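Local coordinates for protein desulfoferrodoxin (Rbo) (PDB 1Y07) that reduces superoxide to hydrogen peroxide at a mononuclear iron centre, as the superoxide reductase of the syphilis spirochaete, at residues K49-V54 with G123-K128; E60-V65 with A99-F104; C82-K87 with E114-C119; G88-E93 with F104-D109. One frame throughout, in Å; residues are numbered along the deposited sequence.

Interaction 1. Residues K49-V54 with G123-K128; sequences KHIPVV and GVWSGK. With FE (Fe (III) ion), chain H.
The mononuclear iron site of the superoxide reductase sits at one end of this contact, with H50 as one of its ligands. H50 NE2 binds FE at 2.3 Å, while H70, H76, H122 and C119 supply the other four ligand atoms. With CG anti to its carbonyl carbon (chi1 -69°), H50 lays its imidazole obliquely across the indole of W125. The ring centroids of H50 and the five-membered part of W125 are 4.7 Å apart with planes at 27°, an offset stack. H50 CB itself stands 3.4 Å above the centroid of the W125 five-membered ring, almost on the normal, a CH-pi contact. A hydrogen bond from H50 ND1 to A46 O further fixes the imidazole. W125 NE1 donates to the backbone O of H122, so the indole is a second-shell residue tied to two ligands, by stacking on one and through the main chain of the other. Beyond the site, I51 CG1 approaches W125 CE3 obliquely at 4.2 Å. P52, without an N-H to satisfy, lays its ring on the facing backbone, CG being 3.4 Å from G127 N. Glycine suits position 127 because a side chain there would run into P52 O. No direct hydrogen bond joins the two segments; strands 52-54 and 123-127 run at 27° to each other, and a water accepts from V54 N (3.1 Å) and donates to K128 O (2.6 Å). Edge strands of the two sheets thus close one side of an immunoglobulin-like sandwich carrying a four-histidine, one-cysteine iron centre.

Interaction 2. Residues E60-V65 with A99-F104; sequences EVKVKV and APEVTF
K64 starts with CG beside its backbone N, then bends at chi3 (72°) and again at chi4, curling its ammonium back over the neighbouring strand. E101 meets it from the crowded position, CG between backbone N and carbonyl carbon (chi1 63°), with an otherwise extended chain. The two side chains lie side by side, and K64 NZ forms a salt bridge of 3.0 Å to E101 OE1. K62, bent at chi3, crosses obliquely to the other oxygen, a long bridge of 3.8 Å from NZ to E101 OE2. Lysines sharing a glutamate suit this partly exposed face. Beneath them the backbones form an antiparallel ladder, with strand 60-65 central in the three-stranded sheet of the sandwich and 101-105 at its edge. V63 N to V102 O is the straightest rung, 2.8 Å and 177° at the hydrogen; V61 and F104 exchange two more of 2.8 Å. The ladder ends where V65 N reaches O of P100 (2.9 Å), the centre of an inverse gamma turn, and a water bridges that carbonyl to K64 NZ. Beta-branched valines suit an extended strand with one buried face: V63 CG2 touches the edge of the F104 ring at CE1 (3.9 Å), and strand 78-85 of the other sheet covers both. Close to the iron ligand H70, V65 CB rests against P100 CB at 4.4 Å. T107 of the second subunit packs on E60 and T103.

Interaction 3. Residues C82-K87 with E114-C119; sequences CLKTRK and EAYEFC. With FE (Fe (III) ion), chain H.
Y116 turns its CG beside the backbone N (chi1 -48°), which swings the phenol across the neighbouring strand so that C82 O lies in the ring plane at the edge, 3.5 Å from Y116 CD1. C82 SG, anti to its backbone N, lies obliquely beside the Y116 ring, 5.4 Å from its centroid, a sulfur-aromatic contact. The K84 chain, bent at chi3 (74°), crosses the tyrosine obliquely, CE coming within 3.9 Å of Y116 OH. K84 NZ is hydrogen-bonded to R3 O and to a water 3.2 Å away that also bonds to Y116 OH. That hydroxyl makes a very short contact of 2.4 Å with E114 OE2, and the lysine, beyond salt-bridge range, may help to stabilise a negative charge on E114. Strands 78-85 and 112-119 are central neighbours in the four-stranded antiparallel sheet of the sandwich; two hydrogen-bonded pairs, C82 with Y116 and K84 with E114, hold them in register, as in the 2.8 Å bond from C82 N to Y116 O. L5 and F7 of strand 5-9 cover the face bearing Y116. On the other face, which looks toward the second sheet, the small A115 lets L83 pack close, CD1 4.0 Å from A115 CB. Farther along, C119 holds SG anti to its backbone N (chi1 163°), 2.1 Å from FE, the one sulfur ligand among four histidines.

Interaction 4. Residues G88-E93 with F104-D109; sequences GIQLKE and FALTAD
Q90 slides its side chain past the ring of F104 in the opposite direction, its CB 3.6 Å from F104 CD2, while the amide ends beside the ring. Amide and ring planes stand 84° apart, and Q90 OE1 lies at the ring edge, 3.5 Å from F104 CD2. CG beside the backbone N and an extended chain beyond it carry the amide across to the facing backbone. There Q90 NE2 gives a hydrogen bond of 2.9 Å to A105 O, with 156° at the hydrogen; it arrives above the carbonyl plane, about 40° out of it. A water 2.8 Å from Q90 OE1 accepts from A105 N and probably donates to that oxygen. Glutamine suits this spot, since one amide serves a carbonyl and, probably through water, an N-H at a buried strand end. Strand 88-93 lies at the edge of the four-stranded sheet within its chain, and 101-105 at the edge of the other, so the contact spans the side of the sandwich. The four-stranded sheet runs on through an antiparallel ladder with the second subunit, where Q90 packs on Q90 of that subunit. K92 and F104 reach toward each other; the lysine's aliphatic stem touches the ring, K92 CG 3.7 Å from F104 CE2, while NZ goes on to T103 O. L106 CD1 adds a contact to Q90 NE2 at 3.9 Å.

In the fold
All four contacts belong to one immunoglobulin-like sandwich. Interaction 2 lies in the three-stranded sheet, interaction 3 in the four-stranded sheet, and interactions 1 and 4 join the sheets at different places, their centres about 17 Å apart. Along the chain, interactions 2, 3 and 4 all fall between the two halves of interaction 1; the segments of 2 alternate with those of 3 and of 4, and 4 falls between the halves of 3. F104 is shared by 2 and 4; V65 and E117 pack 2 on 3, centres about 11 Å apart. Interactions 1 and 3 supply two iron ligands, while 2 and 4 both touch the second subunit, so iron site and dimer interface occupy different parts of the same sandwich.

Interaction 1. Residues K49-V54 with G123-K128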
loop_
_atom_site.group_PDB
_atom_site.type_symbol
_atom_site.label_atom_id
_atom_site.label_comp_id
_atom_site.label_asym_id
_atom_site.label_seq_id
_atom_site.Cartn_x
_atom_site.Cartn_y
_atom_site.Cartn_z
ATOM N N LYS B 49 0.066 20.864 -13.217
ATOM C CA LYS B 49 0.945 20.741 -12.069
ATOM C C LYS B 49 0.566 19.524 -11.202
ATOM O O LYS B 49 1.284 19.224 -10.252
ATOM C CB LYS B 49 0.923 22.022 -11.217
ATOM C CG LYS B 49 1.815 23.170 -11.755
ATOM C CD LYS B 49 1.169 24.548 -11.552
ATOM C CE LYS B 49 2.007 25.483 -10.678
ATOM N NZ LYS B 49 3.051 26.250 -11.420
ATOM N N HIS B 50 -0.523 18.811 -11.526
ATOM C CA HIS B 50 -1.015 17.755 -10.605
ATOM C C HIS B 50 -1.208 16.349 -11.163
ATOM O O HIS B 50 -1.099 15.397 -10.382
ATOM C CB HIS B 50 -2.303 18.179 -9.846
ATOM C CG HIS B 50 -2.076 19.269 -8.837
ATOM N ND1 HIS B 50 -2.209 20.614 -9.151
ATOM C CD2 HIS B 50 -1.677 19.215 -7.539
ATOM C CE1 HIS B 50 -1.900 21.333 -8.083
ATOM N NE2 HIS B 50 -1.517 20.508 -7.105
ATOM N N ILE B 51 -1.477 16.182 -12.465
ATOM C CA ILE B 51 -1.595 14.825 -13.023
ATOM C C ILE B 51 -0.237 14.101 -13.090
ATOM O O ILE B 51 0.681 14.606 -13.734
ATOM C CB ILE B 51 -2.272 14.828 -14.411
ATOM C CG1 ILE B 51 -3.729 15.249 -14.255
ATOM C CG2 ILE B 51 -2.125 13.458 -15.096
ATOM C CD1 ILE B 51 -4.457 15.205 -15.484
ATOM N N PRO B 52 -0.126 12.911 -12.487
ATOM C CA PRO B 52 1.112 12.138 -12.509
ATOM C C PRO B 52 1.434 11.643 -13.924
ATOM O O PRO B 52 0.537 11.173 -14.649
ATOM C CB PRO B 52 0.852 10.972 -11.509
ATOM C CG PRO B 52 -0.538 10.943 -11.267
ATOM C CD PRO B 52 -1.176 12.206 -11.742
ATOM N N VAL B 53 2.691 11.847 -14.323
ATOM C CA VAL B 53 3.236 11.320 -15.547
ATOM C C VAL B 53 4.030 10.078 -15.208
ATOM O O VAL B 53 4.913 10.134 -14.366
ATOM C CB VAL B 53 4.155 12.388 -16.266
ATOM C CG1 VAL B 53 5.008 11.767 -17.386
ATOM C CG2 VAL B 53 3.319 13.551 -16.807
ATOM N N VAL B 54 3.735 8.978 -15.901
ATOM C CA VAL B 54 4.370 7.685 -15.669
ATOM C C VAL B 54 5.362 7.367 -16.793
ATOM O O VAL B 54 5.056 7.526 -17.963
ATOM C CB VAL B 54 3.276 6.552 -15.507
ATOM C CG1 VAL B 54 3.903 5.205 -15.248
ATOM C CG2 VAL B 54 2.294 6.928 -14.382
ATOM N N GLY B 123 -5.308 18.052 -3.077
ATOM C CA GLY B 123 -5.883 16.713 -3.013
ATOM C C GLY B 123 -5.305 15.661 -3.974
ATOM O O GLY B 123 -4.188 15.804 -4.481
ATOM N N VAL B 124 -6.068 14.595 -4.229
ATOM C CA VAL B 124 -5.537 13.495 -5.027
ATOM C C VAL B 124 -5.838 13.650 -6.512
ATOM O O VAL B 124 -6.934 14.094 -6.884
ATOM C CB VAL B 124 -6.088 12.123 -4.571
ATOM C CG1 VAL B 124 -5.432 10.990 -5.375
ATOM C CG2 VAL B 124 -5.919 11.949 -3.063
ATOM N N TRP B 125 -4.872 13.226 -7.328
ATOM C CA TRP B 125 -4.924 13.192 -8.790
ATOM C C TRP B 125 -4.375 11.876 -9.376
ATOM O O TRP B 125 -3.347 11.333 -8.919
ATOM C CB TRP B 125 -4.122 14.372 -9.389
ATOM C CG TRP B 125 -4.629 15.705 -8.929
ATOM C CD1 TRP B 125 -4.439 16.286 -7.701
ATOM C CD2 TRP B 125 -5.469 16.588 -9.660
ATOM N NE1 TRP B 125 -5.095 17.490 -7.636
ATOM C CE2 TRP B 125 -5.743 17.703 -8.829
ATOM C CE3 TRP B 125 -6.000 16.561 -10.941
ATOM C CZ2 TRP B 125 -6.515 18.785 -9.255
ATOM C CZ3 TRP B 125 -6.782 17.620 -11.367
ATOM C CH2 TRP B 125 -7.037 18.723 -10.523
ATOM N N SER B 126 -5.030 11.355 -10.401
ATOM C CA SER B 126 -4.568 10.141 -11.040
ATOM C C SER B 126 -4.107 10.281 -12.501
ATOM O O SER B 126 -4.599 11.125 -13.255
ATOM C CB SER B 126 -5.637 9.060 -10.956
ATOM O OG SER B 126 -6.764 9.360 -11.731
ATOM N N GLY B 127 -3.151 9.435 -12.875
ATOM C CA GLY B 127 -2.579 9.418 -14.203
ATOM C C GLY B 127 -2.040 8.060 -14.611
ATOM O O GLY B 127 -1.762 7.202 -13.760
ATOM N N LYS B 128 -1.882 7.861 -15.919
ATOM C CA LYS B 128 -1.371 6.601 -16.476
ATOM C C LYS B 128 -0.140 6.820 -17.356
ATOM O O LYS B 128 -0.167 7.618 -18.300
ATOM C CB LYS B 128 -2.470 5.814 -17.235
ATOM C CG LYS B 128 -3.574 6.631 -17.908
ATOM C CD LYS B 128 -4.207 5.899 -19.117
ATOM C CE LYS B 128 -3.990 6.674 -20.448
ATOM N NZ LYS B 128 -4.818 6.163 -21.587
HETATM FE FE FE H . -0.913 21.567 -5.207
HETATM O O HOH W 1 2.143 8.827 -18.541
#

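Interaction 2. Residues E60-V65 with A99-F104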
loop_
_atom_site.group_PDB
_atom_site.type_symbol
_atom_site.label_atom_id
_atom_site.label_comp_id
_atom_site.label_asym_id
_atom_site.label_seq_id
_atom_site.Cartn_x
_atom_site.Cartn_y
_atom_site.Cartn_z
ATOM N N GLU B 60 11.397 -0.643 -13.656
ATOM C CA GLU B 60 11.250 0.575 -12.873
ATOM C C GLU B 60 10.234 1.530 -13.509
ATOM O O GLU B 60 10.121 1.671 -14.744
ATOM C CB GLU B 60 12.609 1.274 -12.664
ATOM C CG GLU B 60 13.448 0.470 -11.669
ATOM C CD GLU B 60 14.653 1.197 -11.039
ATOM O OE1 GLU B 60 15.363 1.929 -11.788
ATOM O OE2 GLU B 60 14.943 0.969 -9.800
ATOM N N VAL B 61 9.527 2.231 -12.632
ATOM C CA VAL B 61 8.446 3.138 -13.019
ATOM C C VAL B 61 8.714 4.422 -12.296
ATOM O O VAL B 61 8.674 4.459 -11.056
ATOM C CB VAL B 61 7.081 2.590 -12.550
ATOM C CG1 VAL B 61 5.963 3.619 -12.822
ATOM C CG2 VAL B 61 6.756 1.235 -13.181
ATOM N N LYS B 62 9.008 5.483 -13.029
ATOM C CA LYS B 62 9.235 6.793 -12.453
ATOM C C LYS B 62 7.941 7.544 -12.575
ATOM O O LYS B 62 7.310 7.529 -13.643
ATOM C CB LYS B 62 10.332 7.519 -13.207
ATOM C CG LYS B 62 10.794 8.860 -12.625
ATOM C CD LYS B 62 11.690 9.587 -13.630
ATOM C CE LYS B 62 13.130 9.737 -13.137
ATOM N NZ LYS B 62 13.784 10.929 -13.791
ATOM N N VAL B 63 7.525 8.172 -11.496
ATOM C CA VAL B 63 6.328 8.993 -11.516
ATOM C C VAL B 63 6.680 10.451 -11.258
ATOM O O VAL B 63 7.279 10.767 -10.269
ATOM C CB VAL B 63 5.303 8.560 -10.486
ATOM C CG1 VAL B 63 4.108 9.497 -10.563
ATOM C CG2 VAL B 63 4.910 7.066 -10.723
ATOM N N LYS B 64 6.299 11.344 -12.172
ATOM C CA LYS B 64 6.634 12.776 -12.059
ATOM C C LYS B 64 5.351 13.613 -11.937
ATOM O O LYS B 64 4.404 13.355 -12.669
ATOM C CB LYS B 64 7.384 13.295 -13.294
ATOM C CG LYS B 64 8.495 12.417 -13.896
ATOM C CD LYS B 64 9.066 13.112 -15.136
ATOM C CE LYS B 64 9.896 14.298 -14.736
ATOM N NZ LYS B 64 10.750 13.991 -13.557
ATOM N N VAL B 65 5.314 14.562 -11.001
ATOM C CA VAL B 65 4.090 15.307 -10.727
ATOM C C VAL B 65 4.383 16.672 -11.264
ATOM O O VAL B 65 5.181 17.438 -10.696
ATOM C CB VAL B 65 3.645 15.234 -9.244
ATOM C CG1 VAL B 65 2.287 15.957 -9.015
ATOM C CG2 VAL B 65 3.491 13.776 -8.865
ATOM N N ALA B 99 12.621 16.607 -5.324
ATOM C CA ALA B 99 11.836 16.908 -6.507
ATOM C C ALA B 99 10.457 16.249 -6.390
ATOM O O ALA B 99 10.268 15.302 -5.606
ATOM C CB ALA B 99 12.555 16.387 -7.700
ATOM N N PRO B 100 9.513 16.705 -7.198
ATOM C CA PRO B 100 8.176 16.102 -7.203
ATOM C C PRO B 100 8.184 14.863 -8.063
ATOM O O PRO B 100 7.512 14.820 -9.068
ATOM C CB PRO B 100 7.302 17.211 -7.820
ATOM C CG PRO B 100 8.241 17.885 -8.772
ATOM C CD PRO B 100 9.610 17.834 -8.139
ATOM N N GLU B 101 9.026 13.883 -7.721
ATOM C CA GLU B 101 9.103 12.629 -8.455
ATOM C C GLU B 101 9.572 11.509 -7.549
ATOM O O GLU B 101 10.277 11.738 -6.577
ATOM C CB GLU B 101 10.084 12.747 -9.627
ATOM C CG GLU B 101 11.478 13.019 -9.183
ATOM C CD GLU B 101 12.503 12.748 -10.272
ATOM O OE1 GLU B 101 12.536 13.495 -11.237
ATOM O OE2 GLU B 101 13.291 11.771 -10.140
ATOM N N VAL B 102 9.215 10.296 -7.902
ATOM C CA VAL B 102 9.671 9.102 -7.175
ATOM C C VAL B 102 9.632 7.901 -8.107
ATOM O O VAL B 102 8.905 7.899 -9.069
ATOM C CB VAL B 102 8.796 8.889 -5.914
ATOM C CG1 VAL B 102 7.424 8.341 -6.298
ATOM C CG2 VAL B 102 9.547 8.075 -4.838
ATOM N N THR B 103 10.441 6.903 -7.838
ATOM C CA THR B 103 10.501 5.744 -8.660
ATOM C C THR B 103 10.114 4.513 -7.825
ATOM O O THR B 103 10.427 4.415 -6.632
ATOM C CB THR B 103 11.897 5.561 -9.142
ATOM O OG1 THR B 103 12.249 6.738 -9.902
ATOM C CG2 THR B 103 12.027 4.336 -10.128
ATOM N N PHE B 104 9.431 3.597 -8.472
ATOM C CA PHE B 104 9.038 2.335 -7.905
ATOM C C PHE B 104 9.698 1.248 -8.733
ATOM O O PHE B 104 9.911 1.447 -9.923
ATOM C CB PHE B 104 7.548 2.189 -8.055
ATOM C CG PHE B 104 6.769 3.247 -7.311
ATOM C CD1 PHE B 104 6.391 4.416 -7.947
ATOM C CD2 PHE B 104 6.398 3.057 -6.009
ATOM C CE1 PHE B 104 5.664 5.421 -7.281
ATOM C CE2 PHE B 104 5.642 4.057 -5.344
ATOM C CZ PHE B 104 5.310 5.227 -5.983
HETATM O O HOH W 2 9.290 16.044 -11.534
#

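Interaction 3. Residues C82-K87 with E114-C119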
loop_
_atom_site.group_PDB
_atom_site.type_symbol
_atom_site.label_atom_id
_atom_site.label_comp_id
_atom_site.label_asym_id
_atom_site.label_seq_id
_atom_site.Cartn_x
_atom_site.Cartn_y
_atom_site.Cartn_z
ATOM N N CYS B 82 1.141 6.933 -5.041
ATOM C CA CYS B 82 0.689 5.539 -4.933
ATOM C C CYS B 82 0.641 4.953 -6.353
ATOM O O CYS B 82 0.186 5.611 -7.281
ATOM C CB CYS B 82 -0.677 5.501 -4.263
ATOM S SG CYS B 82 -1.474 3.898 -4.217
ATOM N N LEU B 83 1.095 3.726 -6.515
ATOM C CA LEU B 83 1.084 3.024 -7.772
ATOM C C LEU B 83 0.257 1.797 -7.634
ATOM O O LEU B 83 0.458 1.007 -6.705
ATOM C CB LEU B 83 2.511 2.619 -8.127
ATOM C CG LEU B 83 2.811 2.337 -9.585
ATOM C CD1 LEU B 83 2.623 3.511 -10.432
ATOM C CD2 LEU B 83 4.217 1.721 -9.682
ATOM N N LYS B 84 -0.728 1.657 -8.507
ATOM C CA LYS B 84 -1.429 0.409 -8.604
ATOM C C LYS B 84 -0.826 -0.344 -9.794
ATOM O O LYS B 84 -0.657 0.243 -10.848
ATOM C CB LYS B 84 -2.934 0.616 -8.855
ATOM C CG LYS B 84 -3.585 -0.739 -9.150
ATOM C CD LYS B 84 -5.084 -0.710 -9.154
ATOM C CE LYS B 84 -5.664 -0.064 -10.336
ATOM N NZ LYS B 84 -7.149 -0.179 -10.261
ATOM N N THR B 85 -0.484 -1.605 -9.599
ATOM C CA THR B 85 0.033 -2.482 -10.630
ATOM C C THR B 85 -0.881 -3.691 -10.720
ATOM O O THR B 85 -1.812 -3.867 -9.913
ATOM C CB THR B 85 1.480 -2.930 -10.353
ATOM O OG1 THR B 85 1.528 -3.798 -9.216
ATOM C CG2 THR B 85 2.389 -1.742 -9.958
ATOM N N ARG B 86 -0.609 -4.537 -11.712
ATOM C CA ARG B 86 -1.390 -5.752 -11.909
ATOM C C ARG B 86 -1.349 -6.654 -10.693
ATOM O O ARG B 86 -2.377 -7.248 -10.316
ATOM C CB ARG B 86 -0.943 -6.494 -13.185
ATOM C CG ARG B 86 -1.503 -5.819 -14.488
ATOM C CD ARG B 86 -1.651 -6.748 -15.719
ATOM N NE ARG B 86 -3.065 -7.034 -16.006
ATOM C CZ ARG B 86 -3.514 -7.768 -17.041
ATOM N NH1 ARG B 86 -2.665 -8.307 -17.936
ATOM N NH2 ARG B 86 -4.835 -7.958 -17.201
ATOM N N LYS B 87 -0.168 -6.753 -10.081
ATOM C CA LYS B 87 0.077 -7.696 -8.961
ATOM C C LYS B 87 -0.113 -7.111 -7.580
ATOM O O LYS B 87 -0.231 -7.858 -6.634
ATOM C CB LYS B 87 1.468 -8.349 -9.069
ATOM C CG LYS B 87 1.670 -9.035 -10.386
ATOM C CD LYS B 87 0.657 -10.191 -10.656
ATOM C CE LYS B 87 1.026 -11.094 -11.827
ATOM N NZ LYS B 87 2.000 -12.142 -11.345
ATOM N N GLU B 114 -1.865 2.274 -12.881
ATOM C CA GLU B 114 -2.297 3.643 -12.580
ATOM C C GLU B 114 -1.458 4.237 -11.465
ATOM O O GLU B 114 -1.012 3.538 -10.577
ATOM C CB GLU B 114 -3.780 3.674 -12.181
ATOM C CG GLU B 114 -4.392 5.068 -12.077
ATOM C CD GLU B 114 -5.933 5.055 -12.124
ATOM O OE1 GLU B 114 -6.551 6.070 -12.549
ATOM O OE2 GLU B 114 -6.530 4.026 -11.752
ATOM N N ALA B 115 -1.242 5.535 -11.539
ATOM C CA ALA B 115 -0.542 6.275 -10.507
ATOM C C ALA B 115 -1.468 7.315 -9.925
ATOM O O ALA B 115 -2.305 7.841 -10.648
ATOM C CB ALA B 115 0.705 6.931 -11.059
ATOM N N TYR B 116 -1.269 7.629 -8.640
ATOM C CA TYR B 116 -2.070 8.573 -7.851
ATOM C C TYR B 116 -1.103 9.414 -7.042
ATOM O O TYR B 116 -0.146 8.891 -6.564
ATOM C CB TYR B 116 -3.051 7.868 -6.900
ATOM C CG TYR B 116 -3.874 6.775 -7.548
ATOM C CD1 TYR B 116 -3.315 5.532 -7.787
ATOM C CD2 TYR B 116 -5.194 7.002 -7.958
ATOM C CE1 TYR B 116 -4.041 4.509 -8.385
ATOM C CE2 TYR B 116 -5.934 5.975 -8.544
ATOM C CZ TYR B 116 -5.327 4.737 -8.769
ATOM O OH TYR B 116 -5.983 3.684 -9.394
ATOM N N GLU B 117 -1.334 10.728 -6.956
ATOM C CA GLU B 117 -0.484 11.636 -6.143
ATOM C C GLU B 117 -1.371 12.495 -5.283
ATOM O O GLU B 117 -2.462 12.870 -5.708
ATOM C CB GLU B 117 0.447 12.497 -7.000
ATOM C CG GLU B 117 -0.244 13.545 -7.848
ATOM C CD GLU B 117 -0.526 14.881 -7.147
ATOM O OE1 GLU B 117 -1.100 15.789 -7.790
ATOM O OE2 GLU B 117 -0.236 15.045 -5.966
ATOM N N PHE B 118 -0.933 12.789 -4.068
ATOM C CA PHE B 118 -1.635 13.695 -3.168
ATOM C C PHE B 118 -0.871 15.002 -2.948
ATOM O O PHE B 118 0.261 14.984 -2.458
ATOM C CB PHE B 118 -1.846 13.017 -1.791
ATOM C CG PHE B 118 -2.549 13.916 -0.773
ATOM C CD1 PHE B 118 -3.859 14.307 -0.966
ATOM C CD2 PHE B 118 -1.891 14.359 0.365
ATOM C CE1 PHE B 118 -4.485 15.138 -0.057
ATOM C CE2 PHE B 118 -2.537 15.191 1.287
ATOM C CZ PHE B 118 -3.810 15.572 1.074
ATOM N N CYS B 119 -1.521 16.117 -3.283
ATOM C CA CYS B 119 -1.011 17.442 -2.944
ATOM C C CYS B 119 -1.698 17.932 -1.656
ATOM O O CYS B 119 -2.894 17.782 -1.470
ATOM C CB CYS B 119 -1.249 18.400 -4.094
ATOM S SG CYS B 119 -1.114 20.150 -3.614
HETATM FE FE FE H . -0.913 21.567 -5.207
HETATM O O HOH W 3 -8.066 2.478 -8.632
#

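Interaction 4. Residues G88-E93 with F104-D109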
loop_
_atom_site.group_PDB
_atom_site.type_symbol
_atom_site.label_atom_id
_atom_site.label_comp_id
_atom_site.label_asym_id
_atom_site.label_seq_id
_atom_site.Cartn_x
_atom_site.Cartn_y
_atom_site.Cartn_z
ATOM N N GLY B 88 -0.152 -5.796 -7.474
ATOM C CA GLY B 88 -0.236 -5.140 -6.198
ATOM C C GLY B 88 -0.320 -3.631 -6.187
ATOM O O GLY B 88 -0.759 -2.992 -7.144
ATOM N N ILE B 89 0.056 -3.057 -5.049
ATOM C CA ILE B 89 0.030 -1.603 -4.836
ATOM C C ILE B 89 1.337 -1.228 -4.139
ATOM O O ILE B 89 1.931 -2.062 -3.426
ATOM C CB ILE B 89 -1.202 -1.077 -4.009
ATOM C CG1 ILE B 89 -1.239 -1.634 -2.593
ATOM C CG2 ILE B 89 -2.496 -1.268 -4.792
ATOM C CD1 ILE B 89 -2.263 -1.012 -1.744
ATOM N N GLN B 90 1.751 0.014 -4.337
ATOM C CA GLN B 90 2.870 0.609 -3.624
ATOM C C GLN B 90 2.549 2.041 -3.257
ATOM O O GLN B 90 1.766 2.699 -3.920
ATOM C CB GLN B 90 4.112 0.667 -4.492
ATOM C CG GLN B 90 4.450 -0.674 -5.051
ATOM C CD GLN B 90 5.941 -0.752 -5.551
ATOM O OE1 GLN B 90 6.802 -0.252 -4.910
ATOM N NE2 GLN B 90 6.157 -1.394 -6.703
ATOM N N LEU B 91 3.160 2.514 -2.188
ATOM C CA LEU B 91 3.045 3.901 -1.848
ATOM C C LEU B 91 4.354 4.363 -1.262
ATOM O O LEU B 91 4.966 3.678 -0.450
ATOM C CB LEU B 91 1.844 4.152 -0.948
ATOM C CG LEU B 91 1.465 5.616 -0.612
ATOM C CD1 LEU B 91 -0.014 5.752 -0.282
ATOM C CD2 LEU B 91 2.339 6.046 0.496
ATOM N N LYS B 92 4.833 5.499 -1.763
ATOM C CA LYS B 92 6.015 6.143 -1.205
ATOM C C LYS B 92 5.728 7.596 -0.927
ATOM O O LYS B 92 5.204 8.329 -1.783
ATOM C CB LYS B 92 7.198 6.072 -2.228
ATOM C CG LYS B 92 7.761 4.671 -2.435
ATOM C CD LYS B 92 8.962 4.621 -3.386
ATOM C CE LYS B 92 9.785 3.366 -3.238
ATOM N NZ LYS B 92 10.970 3.381 -4.020
ATOM N N GLU B 93 6.100 8.034 0.264
ATOM C CA GLU B 93 6.056 9.454 0.587
ATOM C C GLU B 93 7.239 10.143 -0.092
ATOM O O GLU B 93 8.295 9.555 -0.271
ATOM C CB GLU B 93 6.082 9.658 2.091
ATOM C CG GLU B 93 4.849 9.069 2.732
ATOM C CD GLU B 93 4.783 9.136 4.261
ATOM O OE1 GLU B 93 5.840 9.327 4.895
ATOM O OE2 GLU B 93 3.665 8.961 4.827
ATOM N N PHE B 104 9.431 3.597 -8.472
ATOM C CA PHE B 104 9.038 2.335 -7.905
ATOM C C PHE B 104 9.698 1.248 -8.733
ATOM O O PHE B 104 9.911 1.447 -9.923
ATOM C CB PHE B 104 7.548 2.189 -8.055
ATOM C CG PHE B 104 6.769 3.247 -7.311
ATOM C CD1 PHE B 104 6.391 4.416 -7.947
ATOM C CD2 PHE B 104 6.398 3.057 -6.009
ATOM C CE1 PHE B 104 5.664 5.421 -7.281
ATOM C CE2 PHE B 104 5.642 4.057 -5.344
ATOM C CZ PHE B 104 5.310 5.227 -5.983
ATOM N N ALA B 105 9.953 0.094 -8.131
ATOM C CA ALA B 105 10.411 -1.095 -8.833
ATOM C C ALA B 105 9.379 -2.206 -8.868
ATOM O O ALA B 105 8.630 -2.392 -7.855
ATOM C CB ALA B 105 11.683 -1.585 -8.151
ATOM N N LEU B 106 9.305 -2.930 -9.992
ATOM C CA LEU B 106 8.368 -4.006 -10.241
ATOM C C LEU B 106 9.127 -5.296 -10.450
ATOM O O LEU B 106 10.262 -5.288 -10.932
ATOM C CB LEU B 106 7.460 -3.642 -11.468
ATOM C CG LEU B 106 6.214 -2.760 -11.175
ATOM C CD1 LEU B 106 6.573 -1.385 -10.555
ATOM C CD2 LEU B 106 5.331 -2.590 -12.436
ATOM N N THR B 107 8.514 -6.409 -10.106
ATOM C CA THR B 107 8.996 -7.705 -10.483
ATOM C C THR B 107 8.683 -7.930 -11.987
ATOM O O THR B 107 7.851 -7.256 -12.602
ATOM C CB THR B 107 8.432 -8.801 -9.650
ATOM O OG1 THR B 107 6.998 -8.685 -9.582
ATOM C CG2 THR B 107 8.891 -8.641 -8.184
ATOM N N ALA B 108 9.398 -8.870 -12.574
ATOM C CA ALA B 108 9.274 -9.113 -14.015
ATOM C C ALA B 108 7.874 -9.506 -14.466
ATOM O O ALA B 108 7.507 -9.256 -15.612
ATOM C CB ALA B 108 10.285 -10.166 -14.458
ATOM N N ASP B 109 7.079 -10.026 -13.535
ATOM C CA ASP B 109 5.753 -10.524 -13.844
ATOM C C ASP B 109 4.701 -9.453 -13.648
ATOM O O ASP B 109 3.518 -9.696 -13.931
ATOM C CB ASP B 109 5.420 -11.708 -12.968
ATOM C CG ASP B 109 5.468 -11.342 -11.472
ATOM O OD1 ASP B 109 6.554 -11.065 -10.964
ATOM O OD2 ASP B 109 4.484 -11.306 -10.764
HETATM O O HOH W 4 9.550 -0.501 -5.250
#